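Local coordinates for protein beta-phosphoglucomutase (Clostridium difficile, PDB 4GIB) that probably interconverts beta-D-glucose 1-phosphate and beta-D-glucose 6-phosphate, as a magnesium-dependent phosphomutase of the HAD-like superfamily, at residues F29-D34 with S123-V128. Numbering follows the deposited sequence.
Sequences FIFDLD and SLLIDV. With NA (sodium ion), chain D; PO4 (phosphate ion), chain E.
In the Rossmann-like core of this HAD enzyme, helix 121-130 packs on central strand 28-31 through Phe29 and Phe31. The axes of strand 29-31 and helix 123-128 run roughly antiparallel, at 151°, and come within 11.0 Å. Val128 lays its CG2 methyl over the middle of one face of the Phe29 ring. This CH-pi contact puts Val128 CG2 3.8 Å from the centroid of the Phe29 ring, 8° off the ring normal. With chi1 at 170°, Val128 CG1 is anti to the backbone N and CG2 lies anti to the carbonyl carbon, facing the ring. Leu124 reaches both rings with different methyls. Its CD2 meets the edge of Phe31, 3.8 Å from CE2, while CD1 lies more loosely against Phe29. Leu125 CD2 closes in obliquely on the Phe31 ring, 3.8 Å from CE1. The contact is apolar and all five side chains are buried. Ile135 of the neighbouring strand 134-137 and Ile237 of helix 234-247 extend this core.

Past Phe31 the chain enters the predicted active site. Asp32, the predicted nucleophile, binds the sodium ion through OD2 at 2.2 Å. Asp34 O binds the sodium ion at 2.5 Å, and a water, Glu194 and Asp195 complete the site. Asp34 N donates a nearly straight hydrogen bond of 3.1 Å to O3 of the phosphate ion, probably from the crystallisation liquor. Asp-Leu-Asp, at the C-terminal end of the central strand, is the DxD signature (motif I) of the HAD superfamily.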
loop_
_atom_site.group_PDB
_atom_site.type_symbol
_atom_site.label_atom_id
_atom_site.label_comp_id
_atom_site.label_asym_id
_atom_site.label_seq_id
_atom_site.Cartn_x
_atom_site.Cartn_y
_atom_site.Cartn_z
ATOM N N PHE A 29 0.645 -4.371 13.504
ATOM C CA PHE A 29 0.508 -4.864 12.151
ATOM C C PHE A 29 0.287 -3.573 11.360
ATOM O O PHE A 29 -0.607 -2.755 11.700
ATOM C CB PHE A 29 -0.700 -5.787 11.974
ATOM C CG PHE A 29 -0.448 -7.238 12.351
ATOM C CD1 PHE A 29 -0.141 -7.595 13.639
ATOM C CD2 PHE A 29 -0.590 -8.245 11.405
ATOM C CE1 PHE A 29 0.069 -8.929 13.978
ATOM C CE2 PHE A 29 -0.381 -9.584 11.744
ATOM C CZ PHE A 29 -0.047 -9.915 13.021
ATOM N N ILE A 30 1.110 -3.359 10.345
ATOM C CA ILE A 30 0.976 -2.183 9.504
ATOM C C ILE A 30 0.689 -2.687 8.107
ATOM O O ILE A 30 1.507 -3.374 7.518
ATOM C CB ILE A 30 2.240 -1.299 9.509
ATOM C CG1 ILE A 30 2.592 -0.858 10.944
ATOM C CG2 ILE A 30 2.019 -0.079 8.610
ATOM C CD1 ILE A 30 3.887 0.036 11.024
ATOM N N PHE A 31 -0.474 -2.327 7.581
ATOM C CA PHE A 31 -0.904 -2.794 6.272
ATOM C C PHE A 31 -0.744 -1.782 5.154
ATOM O O PHE A 31 -0.720 -0.577 5.398
ATOM C CB PHE A 31 -2.394 -3.151 6.337
ATOM C CG PHE A 31 -2.725 -4.251 7.318
ATOM C CD1 PHE A 31 -2.903 -3.971 8.662
ATOM C CD2 PHE A 31 -2.913 -5.551 6.884
ATOM C CE1 PHE A 31 -3.228 -4.982 9.563
ATOM C CE2 PHE A 31 -3.245 -6.555 7.774
ATOM C CZ PHE A 31 -3.394 -6.265 9.122
ATOM N N ASP A 32 -0.597 -2.282 3.924
ATOM C CA ASP A 32 -0.667 -1.415 2.757
ATOM C C ASP A 32 -2.129 -1.554 2.365
ATOM O O ASP A 32 -2.791 -2.520 2.770
ATOM C CB ASP A 32 0.227 -1.828 1.589
ATOM C CG ASP A 32 0.089 -0.860 0.386
ATOM O OD1 ASP A 32 -0.330 0.306 0.624
ATOM O OD2 ASP A 32 0.362 -1.255 -0.783
ATOM N N LEU A 33 -2.641 -0.622 1.579
ATOM C CA LEU A 33 -4.040 -0.680 1.189
ATOM C C LEU A 33 -4.244 -1.599 -0.032
ATOM O O LEU A 33 -4.761 -2.715 0.099
ATOM C CB LEU A 33 -4.569 0.739 0.936
ATOM C CG LEU A 33 -6.038 0.875 0.523
ATOM C CD1 LEU A 33 -6.976 0.398 1.631
ATOM C CD2 LEU A 33 -6.326 2.319 0.144
ATOM N N ASP A 34 -3.829 -1.131 -1.209
ATOM C CA ASP A 34 -3.966 -1.899 -2.465
ATOM C C ASP A 34 -3.357 -3.310 -2.416
ATOM O O ASP A 34 -2.199 -3.478 -2.077
ATOM C CB ASP A 34 -3.294 -1.117 -3.594
ATOM C CG ASP A 34 -3.417 -1.797 -4.942
ATOM O OD1 ASP A 34 -4.374 -2.598 -5.160
ATOM O OD2 ASP A 34 -2.533 -1.517 -5.795
ATOM N N SER A 123 -11.146 -10.967 9.357
ATOM C CA SER A 123 -10.860 -11.925 10.435
ATOM C C SER A 123 -9.500 -11.619 11.049
ATOM O O SER A 123 -9.333 -11.673 12.268
ATOM C CB SER A 123 -10.917 -13.353 9.909
ATOM O OG SER A 123 -10.447 -14.263 10.876
ATOM N N LEU A 124 -8.526 -11.279 10.212
ATOM C CA LEU A 124 -7.205 -10.915 10.720
ATOM C C LEU A 124 -7.330 -9.653 11.557
ATOM O O LEU A 124 -6.867 -9.609 12.693
ATOM C CB LEU A 124 -6.193 -10.680 9.592
ATOM C CG LEU A 124 -4.753 -10.419 10.068
ATOM C CD1 LEU A 124 -4.219 -11.633 10.855
ATOM C CD2 LEU A 124 -3.831 -10.095 8.923
ATOM N N LEU A 125 -7.961 -8.629 11.002
ATOM C CA LEU A 125 -8.120 -7.353 11.723
ATOM C C LEU A 125 -8.705 -7.578 13.122
ATOM O O LEU A 125 -8.210 -7.024 14.092
ATOM C CB LEU A 125 -8.964 -6.363 10.918
ATOM C CG LEU A 125 -8.340 -5.831 9.617
ATOM C CD1 LEU A 125 -9.349 -4.993 8.848
ATOM C CD2 LEU A 125 -7.053 -5.028 9.871
ATOM N N ILE A 126 -9.739 -8.412 13.226
ATOM C CA ILE A 126 -10.328 -8.741 14.527
ATOM C C ILE A 126 -9.317 -9.393 15.486
ATOM O O ILE A 126 -9.118 -8.905 16.601
ATOM C CB ILE A 126 -11.516 -9.701 14.375
ATOM C CG1 ILE A 126 -12.652 -9.011 13.608
ATOM C CG2 ILE A 126 -11.978 -10.179 15.729
ATOM C CD1 ILE A 126 -13.016 -7.697 14.152
ATOM N N ASP A 127 -8.690 -10.489 15.051
ATOM C CA ASP A 127 -7.701 -11.194 15.882
ATOM C C ASP A 127 -6.526 -10.315 16.338
ATOM O O ASP A 127 -6.038 -10.474 17.452
ATOM C CB ASP A 127 -7.160 -12.442 15.164
ATOM C CG ASP A 127 -8.201 -13.544 15.033
ATOM O OD1 ASP A 127 -9.196 -13.536 15.795
ATOM O OD2 ASP A 127 -8.020 -14.429 14.174
ATOM N N VAL A 128 -6.046 -9.421 15.485
ATOM C CA VAL A 128 -4.956 -8.538 15.887
ATOM C C VAL A 128 -5.418 -7.719 17.082
ATOM O O VAL A 128 -4.726 -7.634 18.100
ATOM C CB VAL A 128 -4.523 -7.599 14.748
ATOM C CG1 VAL A 128 -3.573 -6.521 15.256
ATOM C CG2 VAL A 128 -3.881 -8.398 13.626
HETATM NA NA NA D . 0.230 -3.027 -2.082
HETATM P P PO4 E . -1.162 1.952 -2.090
HETATM O O1 PO4 E . -0.527 0.665 -2.566
HETATM O O2 PO4 E . -1.395 2.881 -3.260
HETATM O O3 PO4 E . -2.482 1.659 -1.445
HETATM O O4 PO4 E . -0.221 2.593 -1.103
HETATM O O HOH W 1 0.600 -1.605 -3.667
#